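Orotidine 5'-phosphate decarboxylase (Streptomyces avermitilis, PDB 3V75) probably catalyses the decarboxylation of orotidine 5'-phosphate to UMP, the final step in the de novo synthesis of that nucleotide. Local coordinates at residues 52-57 with 269-274; 114-119 with 132-137; 163-168 with 205-210; 193-198 with 229-234. One frame throughout, in Å; residues are numbered along the deposited sequence.

Contact 1 of 4, residues 52-57 with 269-274; sequences LADWGL and VSRGVL
Trp-55 turns the nitrogen-bearing edge of its indole against the backbone carbonyl of Leu-274, and Leu-274 O lies close to the plane of the rings. NE1 donates to this oxygen at 2.9 Å, with an N-H...O angle of 140°. The oxygen is shifted toward the benzo ring, within 3.4 Å of Trp-55 CE2, which is consistent with the bent bond. A tryptophan suits the place because a large apolar plate can carry one polar atom to a backbone acceptor: the same ring packs on Phe-67, Val-71 and Leu-283. Helix 49-54 follows the first strand of the TIM barrel and the short helix 271-274 follows the eighth, and the bond links the segments beyond the C-terminal ends of these two strands, which adjoin where the barrel closes. Behind Trp-55 the chain turns in a Schellman motif, in which Gly-56 takes a positive phi that a residue without a side chain adopts easily. The second link is looser and lies on the exposed side, between two solvent-accessible residues. In Arg-271 CG stands anti to the backbone N (chi1 -175°) and the chain runs straight on to NE, which together give it the length to bring NH1 to Asp-54. NH1 forms a weak hydrogen bond to Asp-54 OD2 at 3.3 Å, as part of a salt bridge. The carboxylate and guanidinium planes stand 65° apart, which excludes the flat two-pronged pairing of these groups.

Contact 2 of 4, residues 114-119 with 132-137; sequences VVMDAK and EAFLRK
The ring of Phe-134 has the methyl of its own neighbour Ala-133 on one face, 3.9 Å above the plane and displaced toward the rim, while Met-116 and Ala-118 of the strand approach it obliquely. Met-116, present as selenomethionine, does most of the touching: CG lies 3.7 Å from Phe-134 CD1, and the methyl CE curls back to 4.0 Å from CE1. A chi1 of 172° sends CG out opposite the backbone N, and the bends at chi2 and chi3 bring CE as well as CG to the CD1-CE1 side of the ring. SE stands 5.1 Å from the ring centroid, an oblique Met-aromatic contact. Further along the strand the small Ala-118 leaves room for the ring tip, its CB 4.3 Å from Phe-134 CZ. A flexible chain, a flat ring and a methyl thus fill a buried layer by apolar packing. Between and beyond these outward residues, Asp-117 and Lys-119, the predicted proton donor, form a salt bridge; Lys-119 also meets Asp-122 of the second subunit. The contact joins strand 113-120 to helix 124-134 within a beta-alpha-beta unit of the barrel, where Leu-146 of the next strand, 145-148, adjoins all three packing residues and Val-104 of helix 93-109 touches Met-116.

Contact 3 of 4, residues 163-168 with 205-210; sequences LARESG and AAENAG
The two backbones stay well apart, their nearest CA atoms, those of Arg-165 and Glu-207, being 10.6 Å from each other, so long side chains must bridge the C-terminal parts of two outer helices of the TIM barrel. Arg-165 spans most of the distance with its chain extended from CG to NE, which delivers the guanidinium edge-on to Glu-207. There NH2 gives hydrogen bonds to two oxygens of one residue: it reaches the backbone O of Glu-207 at 2.9 Å and the carboxylate OE2 at 2.8 Å, the latter as a salt bridge with an N-H...O angle of 160°. Both acceptors lie close to the guanidinium plane, although the carboxylate itself is turned 50° from that plane. Glu-207 bends at chi2 (72°) to fold its acid group back beside its own carbonyl, and OE2 is met on its anti lone pair. The other carboxylate oxygen, OE1, is hydrogen-bonded to Tyr-154 OH, which helps to fix the rotation of the group. A water accepts from Arg-165 NE at 2.9 Å and returns a weak bond to Glu-207 OE2, widening the bridge. Phe-217 of strand 217-221 packs against both side chains. Arginine fits here through its several in-plane donors, and its positive charge near the C-terminal part of helix 196-207 is probably favourable to the helix dipole as well as to the carboxylate, making this a partly water-mediated salt bridge at the surface.

Contact 4 of 4, residues 193-198 with 229-234; sequences GRDVAA and SSYDLD
Tyr-231 OH donates to Asp-195 OD2 at 2.6 Å, a short bond that uses the syn lone pair of the carboxylate. The acid lies at the edge of the phenol, almost flat with it: the two planes differ by just 18°, and OD1 comes within 3.3 Å of ring carbon CE1. Alongside, two methyl groups add to the contact. Ala-197 CB approaches Tyr-231 CE1 obliquely at 3.8 Å, and Ala-198 CB sits 4.2 Å from CD1. Alanines suit these places because the broad ring can then settle close against the first turn of the helix. What holds the carboxylate in position is the helix itself. Asp-195 is its N-cap, and OD1 accepts from Ala-198 N at 2.8 Å in a nearly straight bond of 164°. To do so its CG takes the crowded position between the backbone N and the carbonyl carbon (chi1 65°). The carboxylate thus has two roles, OD1 capping the helix and OD2 accepting from the tyrosine, and the nearby helix start would probably stabilise its negative charge. On the other segment, Asp-232 OD1 accepts from Asp-234 N at 3.0 Å in an Asx turn that shapes the chain just after the tyrosine. In the barrel the contact fastens the loop between strands 217-221 and 239-241 to the start of helix 196-207. Leu-201 of that helix and Leu-176 of strand 170-176 pack against Tyr-231, while Val-196 points away from the loop and meets Tyr-151 of the second subunit.

Overall arrangement
Contact 2 is the buried one, an apolar join of strand and helix between the barrel wall and its outer helices; contact 3 lies at the surface and is charged and hydrated; contacts 1 and 4 are partly buried and mix a ring with polar bonds. Contacts 1 and 4 secure segments that follow the C-terminal ends of barrel strands, their centres 34 Å apart, whereas contact 3 joins later parts of helices. Helix 196-207 serves contact 4 at its start and contact 3 near its end. Contacts 2 and 3 meet directly, through packing of Leu-163 on Glu-132 and a probable hydrogen bond between Leu-135 O and Ser-167 OG. Contact 1 spans the longest stretch of chain, enclosing the other three.

Contact 1 of 4, residues 52-57 with 269-274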
loop_
_atom_site.group_PDB
_atom_site.type_symbol
_atom_site.label_atom_id
_atom_site.label_comp_id
_atom_site.label_asym_id
_atom_site.label_seq_id
_atom_site.Cartn_x
_atom_site.Cartn_y
_atom_site.Cartn_z
ATOM N N LEU A 52 -5.766 -9.667 -19.998
ATOM C CA LEU A 52 -6.315 -11.023 -19.985
ATOM C C LEU A 52 -7.279 -11.224 -21.182
ATOM O O LEU A 52 -7.203 -12.246 -21.873
ATOM C CB LEU A 52 -7.072 -11.327 -18.676
ATOM C CG LEU A 52 -6.255 -11.414 -17.378
ATOM C CD1 LEU A 52 -7.166 -11.657 -16.158
ATOM C CD2 LEU A 52 -5.227 -12.524 -17.483
ATOM N N ALA A 53 -8.151 -10.241 -21.421
ATOM C CA ALA A 53 -9.098 -10.327 -22.539
ATOM C C ALA A 53 -8.281 -10.361 -23.837
ATOM O O ALA A 53 -8.573 -11.178 -24.718
ATOM C CB ALA A 53 -10.064 -9.161 -22.534
ATOM N N ASP A 54 -7.286 -9.485 -23.961
ATOM C CA ASP A 54 -6.401 -9.522 -25.141
ATOM C C ASP A 54 -5.783 -10.925 -25.372
ATOM O O ASP A 54 -5.648 -11.371 -26.539
ATOM C CB ASP A 54 -5.264 -8.496 -25.036
ATOM C CG ASP A 54 -5.736 -7.024 -25.142
ATOM O OD1 ASP A 54 -6.891 -6.771 -25.560
ATOM O OD2 ASP A 54 -4.924 -6.113 -24.800
ATOM N N TRP A 55 -5.340 -11.631 -24.322
ATOM C CA TRP A 55 -4.789 -12.991 -24.472
ATOM C C TRP A 55 -5.869 -14.029 -24.695
ATOM O O TRP A 55 -5.569 -15.226 -24.721
ATOM C CB TRP A 55 -3.979 -13.476 -23.251
ATOM C CG TRP A 55 -2.678 -12.820 -23.098
ATOM C CD1 TRP A 55 -2.367 -11.555 -23.493
ATOM C CD2 TRP A 55 -1.501 -13.348 -22.475
ATOM N NE1 TRP A 55 -1.061 -11.259 -23.167
ATOM C CE2 TRP A 55 -0.506 -12.347 -22.550
ATOM C CE3 TRP A 55 -1.183 -14.578 -21.894
ATOM C CZ2 TRP A 55 0.800 -12.534 -22.035
ATOM C CZ3 TRP A 55 0.141 -14.765 -21.377
ATOM C CH2 TRP A 55 1.091 -13.746 -21.464
ATOM N N GLY A 56 -7.125 -13.582 -24.780
ATOM C CA GLY A 56 -8.254 -14.491 -24.910
ATOM C C GLY A 56 -8.515 -15.285 -23.640
ATOM O O GLY A 56 -9.011 -16.424 -23.709
ATOM N N LEU A 57 -8.152 -14.714 -22.479
ATOM C CA LEU A 57 -8.386 -15.396 -21.199
ATOM C C LEU A 57 -9.540 -14.692 -20.464
ATOM O O LEU A 57 -9.826 -13.503 -20.706
ATOM C CB LEU A 57 -7.134 -15.342 -20.299
ATOM C CG LEU A 57 -5.886 -15.959 -20.917
ATOM C CD1 LEU A 57 -4.683 -15.520 -20.079
ATOM C CD2 LEU A 57 -6.015 -17.459 -20.959
ATOM N N VAL A 269 9.199 -2.609 -18.762
ATOM C CA VAL A 269 8.271 -2.665 -19.887
ATOM C C VAL A 269 7.073 -3.533 -19.488
ATOM O O VAL A 269 7.270 -4.639 -18.967
ATOM C CB VAL A 269 8.948 -3.311 -21.118
ATOM C CG1 VAL A 269 7.985 -3.334 -22.316
ATOM C CG2 VAL A 269 10.270 -2.610 -21.503
ATOM N N SER A 270 5.873 -3.074 -19.772
ATOM C CA SER A 270 4.693 -3.881 -19.540
ATOM C C SER A 270 4.074 -4.286 -20.899
ATOM O O SER A 270 4.447 -5.324 -21.457
ATOM C CB SER A 270 3.728 -3.110 -18.652
ATOM O OG SER A 270 2.507 -3.811 -18.545
ATOM N N ARG A 271 3.196 -3.456 -21.445
ATOM C CA ARG A 271 2.513 -3.819 -22.697
ATOM C C ARG A 271 3.456 -4.153 -23.877
ATOM O O ARG A 271 3.153 -5.062 -24.662
ATOM C CB ARG A 271 1.574 -2.680 -23.115
ATOM C CG ARG A 271 0.741 -3.070 -24.351
ATOM C CD ARG A 271 -0.378 -2.073 -24.706
ATOM N NE ARG A 271 -1.120 -2.574 -25.846
ATOM C CZ ARG A 271 -1.907 -3.647 -25.827
ATOM N NH1 ARG A 271 -2.129 -4.306 -24.669
ATOM N NH2 ARG A 271 -2.503 -4.055 -26.937
ATOM N N GLY A 272 4.580 -3.447 -23.994
ATOM C CA GLY A 272 5.497 -3.660 -25.108
ATOM C C GLY A 272 5.956 -5.096 -25.229
ATOM O O GLY A 272 6.302 -5.560 -26.348
ATOM N N VAL A 273 6.012 -5.811 -24.098
ATOM C CA VAL A 273 6.286 -7.250 -24.129
ATOM C C VAL A 273 5.002 -8.078 -24.005
ATOM O O VAL A 273 4.745 -8.981 -24.817
ATOM C CB VAL A 273 7.298 -7.667 -23.012
ATOM C CG1 VAL A 273 7.378 -9.175 -22.870
ATOM C CG2 VAL A 273 8.691 -7.083 -23.330
ATOM N N LEU A 274 4.196 -7.766 -23.005
ATOM C CA LEU A 274 3.041 -8.585 -22.679
ATOM C C LEU A 274 1.981 -8.670 -23.761
ATOM O O LEU A 274 1.260 -9.684 -23.825
ATOM C CB LEU A 274 2.391 -8.115 -21.360
ATOM C CG LEU A 274 3.329 -8.199 -20.131
ATOM C CD1 LEU A 274 2.662 -7.530 -18.911
ATOM C CD2 LEU A 274 3.746 -9.667 -19.777
#

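Contact 2 of 4, residues 114-119 with 132-137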
loop_
_atom_site.group_PDB
_atom_site.type_symbol
_atom_site.label_atom_id
_atom_site.label_comp_id
_atom_site.label_asym_id
_atom_site.label_seq_id
_atom_site.Cartn_x
_atom_site.Cartn_y
_atom_site.Cartn_z
ATOM N N VAL A 114 12.871 -10.723 -8.705
ATOM C CA VAL A 114 11.486 -10.268 -8.611
ATOM C C VAL A 114 11.382 -9.015 -7.752
ATOM O O VAL A 114 11.773 -9.019 -6.577
ATOM C CB VAL A 114 10.577 -11.369 -8.036
ATOM C CG1 VAL A 114 9.148 -10.835 -7.778
ATOM C CG2 VAL A 114 10.537 -12.566 -9.015
ATOM N N VAL A 115 10.846 -7.961 -8.351
ATOM C CA VAL A 115 10.519 -6.745 -7.650
ATOM C C VAL A 115 9.030 -6.776 -7.409
ATOM O O VAL A 115 8.229 -6.698 -8.357
ATOM C CB VAL A 115 10.879 -5.501 -8.498
ATOM C CG1 VAL A 115 10.372 -4.224 -7.810
ATOM C CG2 VAL A 115 12.372 -5.474 -8.727
HETATM N N MSE A 116 8.632 -6.886 -6.141
HETATM C CA MSE A 116 7.216 -6.914 -5.814
HETATM C C MSE A 116 6.685 -5.478 -5.862
HETATM O O MSE A 116 7.050 -4.633 -5.013
HETATM C CB MSE A 116 7.004 -7.520 -4.439
HETATM C CG MSE A 116 5.563 -7.396 -3.968
HETATM SE SE MSE A 116 4.322 -8.519 -5.000
HETATM C CE MSE A 116 5.081 -10.223 -4.531
ATOM N N ASP A 117 5.821 -5.160 -6.829
ATOM C CA ASP A 117 5.261 -3.815 -6.869
ATOM C C ASP A 117 3.946 -3.792 -6.103
ATOM O O ASP A 117 2.856 -4.107 -6.625
ATOM C CB ASP A 117 5.091 -3.316 -8.314
ATOM C CG ASP A 117 4.903 -1.846 -8.389
ATOM O OD1 ASP A 117 4.644 -1.194 -7.330
ATOM O OD2 ASP A 117 5.013 -1.265 -9.501
ATOM N N ALA A 118 4.076 -3.450 -4.821
ATOM C CA ALA A 118 2.946 -3.451 -3.892
ATOM C C ALA A 118 2.759 -2.078 -3.221
ATOM O O ALA A 118 1.739 -1.832 -2.544
ATOM C CB ALA A 118 3.153 -4.538 -2.848
ATOM N N LYS A 119 3.729 -1.182 -3.416
ATOM C CA LYS A 119 3.636 0.208 -2.911
ATOM C C LYS A 119 3.098 0.269 -1.482
ATOM O O LYS A 119 2.116 0.962 -1.190
ATOM C CB LYS A 119 2.839 1.105 -3.866
ATOM C CG LYS A 119 3.534 1.253 -5.240
ATOM C CD LYS A 119 2.776 2.267 -6.090
ATOM C CE LYS A 119 3.400 2.408 -7.516
ATOM N NZ LYS A 119 3.241 1.130 -8.311
ATOM N N GLU A 132 8.033 -8.442 6.690
ATOM C CA GLU A 132 7.925 -9.886 7.000
ATOM C C GLU A 132 7.274 -10.615 5.791
ATOM O O GLU A 132 7.645 -11.734 5.436
ATOM C CB GLU A 132 7.095 -10.118 8.312
ATOM C CG GLU A 132 6.776 -11.589 8.712
ATOM C CD GLU A 132 6.040 -11.760 10.091
ATOM O OE1 GLU A 132 6.306 -10.929 11.002
ATOM O OE2 GLU A 132 5.291 -12.728 10.285
ATOM N N ALA A 133 6.237 -9.982 5.219
ATOM C CA ALA A 133 5.505 -10.597 4.103
ATOM C C ALA A 133 6.385 -10.718 2.846
ATOM O O ALA A 133 6.305 -11.719 2.126
ATOM C CB ALA A 133 4.272 -9.758 3.756
ATOM N N PHE A 134 7.196 -9.697 2.571
ATOM C CA PHE A 134 7.848 -9.614 1.257
ATOM C C PHE A 134 9.378 -9.725 1.268
ATOM O O PHE A 134 9.973 -9.904 0.192
ATOM C CB PHE A 134 7.474 -8.294 0.579
ATOM C CG PHE A 134 6.007 -8.157 0.299
ATOM C CD1 PHE A 134 5.397 -8.983 -0.622
ATOM C CD2 PHE A 134 5.227 -7.228 0.979
ATOM C CE1 PHE A 134 4.015 -8.876 -0.883
ATOM C CE2 PHE A 134 3.876 -7.110 0.739
ATOM C CZ PHE A 134 3.244 -7.939 -0.207
ATOM N N LEU A 135 10.035 -9.559 2.419
ATOM C CA LEU A 135 11.495 -9.339 2.429
ATOM C C LEU A 135 12.250 -10.301 3.296
ATOM O O LEU A 135 13.450 -10.137 3.488
ATOM C CB LEU A 135 11.827 -7.899 2.850
ATOM C CG LEU A 135 11.271 -6.831 1.891
ATOM C CD1 LEU A 135 11.310 -5.448 2.533
ATOM C CD2 LEU A 135 11.960 -6.851 0.504
ATOM N N ARG A 136 11.586 -11.302 3.840
ATOM C CA ARG A 136 12.310 -12.289 4.613
ATOM C C ARG A 136 12.229 -13.637 3.915
ATOM O O ARG A 136 11.161 -13.980 3.408
ATOM C CB ARG A 136 11.704 -12.373 6.002
ATOM C CG ARG A 136 12.639 -13.105 6.903
ATOM C CD ARG A 136 12.342 -12.757 8.325
ATOM N NE ARG A 136 11.130 -13.415 8.772
ATOM C CZ ARG A 136 10.654 -13.211 9.994
ATOM N NH1 ARG A 136 11.340 -12.378 10.797
ATOM N NH2 ARG A 136 9.552 -13.835 10.414
ATOM N N LYS A 137 13.288 -14.449 3.931
ATOM C CA LYS A 137 13.243 -15.648 3.057
ATOM C C LYS A 137 12.229 -16.726 3.323
ATOM O O LYS A 137 11.929 -17.544 2.443
ATOM C CB LYS A 137 14.590 -16.312 2.958
ATOM C CG LYS A 137 15.085 -16.820 4.298
ATOM C CD LYS A 137 16.204 -17.765 3.957
ATOM C CE LYS A 137 16.677 -18.551 5.172
ATOM N NZ LYS A 137 17.748 -19.440 4.623
#

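Contact 3 of 4, residues 163-168 with 205-210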
loop_
_atom_site.group_PDB
_atom_site.type_symbol
_atom_site.label_atom_id
_atom_site.label_comp_id
_atom_site.label_asym_id
_atom_site.label_seq_id
_atom_site.Cartn_x
_atom_site.Cartn_y
_atom_site.Cartn_z
ATOM N N LEU A 163 15.370 -4.957 7.460
ATOM C CA LEU A 163 15.137 -6.365 7.121
ATOM C C LEU A 163 15.629 -6.669 5.714
ATOM O O LEU A 163 16.203 -7.741 5.473
ATOM C CB LEU A 163 13.656 -6.716 7.268
ATOM C CG LEU A 163 13.371 -8.193 7.019
ATOM C CD1 LEU A 163 14.343 -9.139 7.814
ATOM C CD2 LEU A 163 11.883 -8.536 7.309
ATOM N N ALA A 164 15.427 -5.729 4.795
ATOM C CA ALA A 164 15.966 -5.896 3.445
ATOM C C ALA A 164 17.487 -6.089 3.490
ATOM O O ALA A 164 18.023 -7.013 2.838
ATOM C CB ALA A 164 15.610 -4.722 2.584
ATOM N N ARG A 165 18.212 -5.251 4.247
ATOM C CA ARG A 165 19.671 -5.430 4.309
ATOM C C ARG A 165 20.021 -6.832 4.812
ATOM O O ARG A 165 20.959 -7.459 4.338
ATOM C CB ARG A 165 20.333 -4.456 5.278
ATOM C CG ARG A 165 20.345 -3.035 4.889
ATOM C CD ARG A 165 21.298 -2.255 5.873
ATOM N NE ARG A 165 21.232 -0.827 5.560
ATOM C CZ ARG A 165 21.929 -0.320 4.549
ATOM N NH1 ARG A 165 22.750 -1.126 3.853
ATOM N NH2 ARG A 165 21.846 0.965 4.244
ATOM N N GLU A 166 19.303 -7.294 5.837
ATOM C CA GLU A 166 19.582 -8.601 6.422
ATOM C C GLU A 166 19.355 -9.769 5.455
ATOM O O GLU A 166 20.081 -10.753 5.502
ATOM C CB GLU A 166 18.744 -8.817 7.688
ATOM C CG GLU A 166 19.165 -7.911 8.827
ATOM C CD GLU A 166 18.313 -8.080 10.059
ATOM O OE1 GLU A 166 17.351 -8.884 10.050
ATOM O OE2 GLU A 166 18.662 -7.439 11.091
ATOM N N SER A 167 18.359 -9.655 4.579
ATOM C CA SER A 167 17.992 -10.729 3.634
ATOM C C SER A 167 18.713 -10.638 2.298
ATOM O O SER A 167 18.591 -11.537 1.480
ATOM C CB SER A 167 16.502 -10.667 3.326
ATOM O OG SER A 167 15.737 -10.898 4.488
ATOM N N GLY A 168 19.420 -9.543 2.058
ATOM C CA GLY A 168 20.023 -9.323 0.740
ATOM C C GLY A 168 18.968 -8.859 -0.271
ATOM O O GLY A 168 19.184 -8.968 -1.505
ATOM N N ALA A 205 20.592 8.258 -1.321
ATOM C CA ALA A 205 22.031 8.401 -1.550
ATOM C C ALA A 205 22.780 8.116 -0.250
ATOM O O ALA A 205 23.817 7.409 -0.246
ATOM C CB ALA A 205 22.377 9.780 -2.082
ATOM N N ALA A 206 22.241 8.605 0.867
ATOM C CA ALA A 206 22.893 8.359 2.161
ATOM C C ALA A 206 22.807 6.877 2.513
ATOM O O ALA A 206 23.771 6.292 3.027
ATOM C CB ALA A 206 22.288 9.216 3.261
ATOM N N GLU A 207 21.675 6.257 2.200
ATOM C CA GLU A 207 21.469 4.840 2.502
ATOM C C GLU A 207 22.466 3.941 1.786
ATOM O O GLU A 207 22.863 2.899 2.293
ATOM C CB GLU A 207 20.043 4.413 2.132
ATOM C CG GLU A 207 19.595 3.174 2.844
ATOM C CD GLU A 207 19.335 3.449 4.327
ATOM O OE1 GLU A 207 18.427 4.267 4.657
ATOM O OE2 GLU A 207 20.023 2.851 5.178
ATOM N N ASN A 208 22.847 4.354 0.577
ATOM C CA ASN A 208 23.698 3.536 -0.292
ATOM C C ASN A 208 25.155 3.907 -0.221
ATOM O O ASN A 208 25.963 3.335 -0.970
ATOM C CB ASN A 208 23.258 3.697 -1.768
ATOM C CG ASN A 208 21.878 3.151 -2.006
ATOM O OD1 ASN A 208 21.551 2.040 -1.511
ATOM N ND2 ASN A 208 21.036 3.907 -2.718
ATOM N N ALA A 209 25.516 4.883 0.607
ATOM C CA ALA A 209 26.854 5.472 0.545
ATOM C C ALA A 209 27.925 4.408 0.606
ATOM O O ALA A 209 27.936 3.579 1.548
ATOM C CB ALA A 209 27.060 6.449 1.682
ATOM N N GLY A 210 28.818 4.409 -0.382
ATOM C CA GLY A 210 29.954 3.502 -0.373
ATOM C C GLY A 210 29.705 2.075 -0.815
ATOM O O GLY A 210 30.661 1.309 -0.900
HETATM O O HOH W 1 23.779 0.236 2.061
HETATM O O HOH W 2 19.989 0.720 7.733
#

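Contact 4 of 4, residues 193-198 with 229-234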
loop_
_atom_site.group_PDB
_atom_site.type_symbol
_atom_site.label_atom_id
_atom_site.label_comp_id
_atom_site.label_asym_id
_atom_site.label_seq_id
_atom_site.Cartn_x
_atom_site.Cartn_y
_atom_site.Cartn_z
ATOM N N GLY A 193 14.400 23.881 1.566
ATOM C CA GLY A 193 14.384 24.223 0.148
ATOM C C GLY A 193 14.342 23.024 -0.782
ATOM O O GLY A 193 14.088 23.220 -1.978
ATOM N N ARG A 194 14.581 21.808 -0.292
ATOM C CA ARG A 194 14.441 20.605 -1.136
ATOM C C ARG A 194 12.971 20.216 -1.238
ATOM O O ARG A 194 12.238 20.333 -0.234
ATOM C CB ARG A 194 15.271 19.424 -0.591
ATOM C CG ARG A 194 16.789 19.756 -0.673
ATOM C CD ARG A 194 17.712 18.740 -0.038
ATOM N NE ARG A 194 17.201 18.428 1.281
ATOM C CZ ARG A 194 17.561 17.368 2.006
ATOM N NH1 ARG A 194 18.479 16.524 1.531
ATOM N NH2 ARG A 194 16.972 17.136 3.190
ATOM N N ASP A 195 12.523 19.741 -2.402
ATOM C CA ASP A 195 11.173 19.206 -2.454
ATOM C C ASP A 195 11.127 17.786 -1.914
ATOM O O ASP A 195 12.166 17.218 -1.541
ATOM C CB ASP A 195 10.467 19.361 -3.823
ATOM C CG ASP A 195 11.107 18.581 -4.929
ATOM O OD1 ASP A 195 11.949 17.669 -4.697
ATOM O OD2 ASP A 195 10.732 18.876 -6.118
ATOM N N VAL A 196 9.925 17.219 -1.846
ATOM C CA VAL A 196 9.738 15.891 -1.306
ATOM C C VAL A 196 10.544 14.856 -2.078
ATOM O O VAL A 196 11.232 14.016 -1.489
ATOM C CB VAL A 196 8.243 15.546 -1.251
ATOM C CG1 VAL A 196 8.035 14.041 -1.051
ATOM C CG2 VAL A 196 7.578 16.375 -0.126
ATOM N N ALA A 197 10.479 14.914 -3.421
ATOM C CA ALA A 197 11.231 13.949 -4.217
ATOM C C ALA A 197 12.728 14.048 -3.957
ATOM O O ALA A 197 13.402 13.012 -3.807
ATOM C CB ALA A 197 10.950 14.156 -5.730
ATOM N N ALA A 198 13.250 15.269 -3.968
ATOM C CA ALA A 198 14.685 15.462 -3.766
ATOM C C ALA A 198 15.107 14.958 -2.373
ATOM O O ALA A 198 16.229 14.477 -2.185
ATOM C CB ALA A 198 15.067 16.936 -3.942
ATOM N N SER A 229 16.125 16.470 -15.128
ATOM C CA SER A 229 17.382 17.201 -15.052
ATOM C C SER A 229 17.438 18.111 -13.804
ATOM O O SER A 229 18.512 18.630 -13.481
ATOM C CB SER A 229 17.638 18.030 -16.332
ATOM O OG SER A 229 16.580 18.960 -16.496
ATOM N N SER A 230 16.290 18.327 -13.157
ATOM C CA SER A 230 16.230 19.147 -11.957
ATOM C C SER A 230 16.517 18.328 -10.704
ATOM O O SER A 230 16.558 18.896 -9.600
ATOM C CB SER A 230 14.840 19.774 -11.828
ATOM O OG SER A 230 14.669 20.743 -12.848
ATOM N N TYR A 231 16.739 17.031 -10.854
ATOM C CA TYR A 231 16.981 16.128 -9.719
ATOM C C TYR A 231 18.341 15.475 -9.821
ATOM O O TYR A 231 18.816 15.174 -10.934
ATOM C CB TYR A 231 15.880 15.070 -9.634
ATOM C CG TYR A 231 14.576 15.727 -9.316
ATOM C CD1 TYR A 231 14.244 16.031 -7.981
ATOM C CD2 TYR A 231 13.710 16.152 -10.332
ATOM C CE1 TYR A 231 13.057 16.708 -7.673
ATOM C CE2 TYR A 231 12.521 16.841 -10.035
ATOM C CZ TYR A 231 12.193 17.099 -8.704
ATOM O OH TYR A 231 11.023 17.759 -8.427
ATOM N N ASP A 232 18.966 15.243 -8.669
ATOM C CA ASP A 232 20.216 14.486 -8.609
ATOM C C ASP A 232 19.897 13.003 -8.482
ATOM O O ASP A 232 19.561 12.498 -7.404
ATOM C CB ASP A 232 21.047 14.940 -7.405
ATOM C CG ASP A 232 22.392 14.268 -7.357
ATOM O OD1 ASP A 232 22.699 13.421 -8.226
ATOM O OD2 ASP A 232 23.163 14.584 -6.409
ATOM N N LEU A 233 19.971 12.306 -9.607
ATOM C CA LEU A 233 19.643 10.883 -9.640
ATOM C C LEU A 233 20.860 9.995 -9.335
ATOM O O LEU A 233 20.734 8.757 -9.376
ATOM C CB LEU A 233 19.043 10.517 -11.016
ATOM C CG LEU A 233 17.768 11.275 -11.361
ATOM C CD1 LEU A 233 17.257 10.815 -12.779
ATOM C CD2 LEU A 233 16.711 11.074 -10.305
ATOM N N ASP A 234 22.006 10.611 -9.029
ATOM C CA ASP A 234 23.264 9.956 -8.646
ATOM C C ASP A 234 23.084 9.447 -7.212
ATOM O O ASP A 234 23.726 10.036 -6.323
ATOM C CB ASP A 234 24.429 10.986 -8.610
ATOM C CG ASP A 234 25.830 10.325 -8.507
ATOM O OD1 ASP A 234 25.892 9.089 -8.435
ATOM O OD2 ASP A 234 26.865 11.066 -8.503
#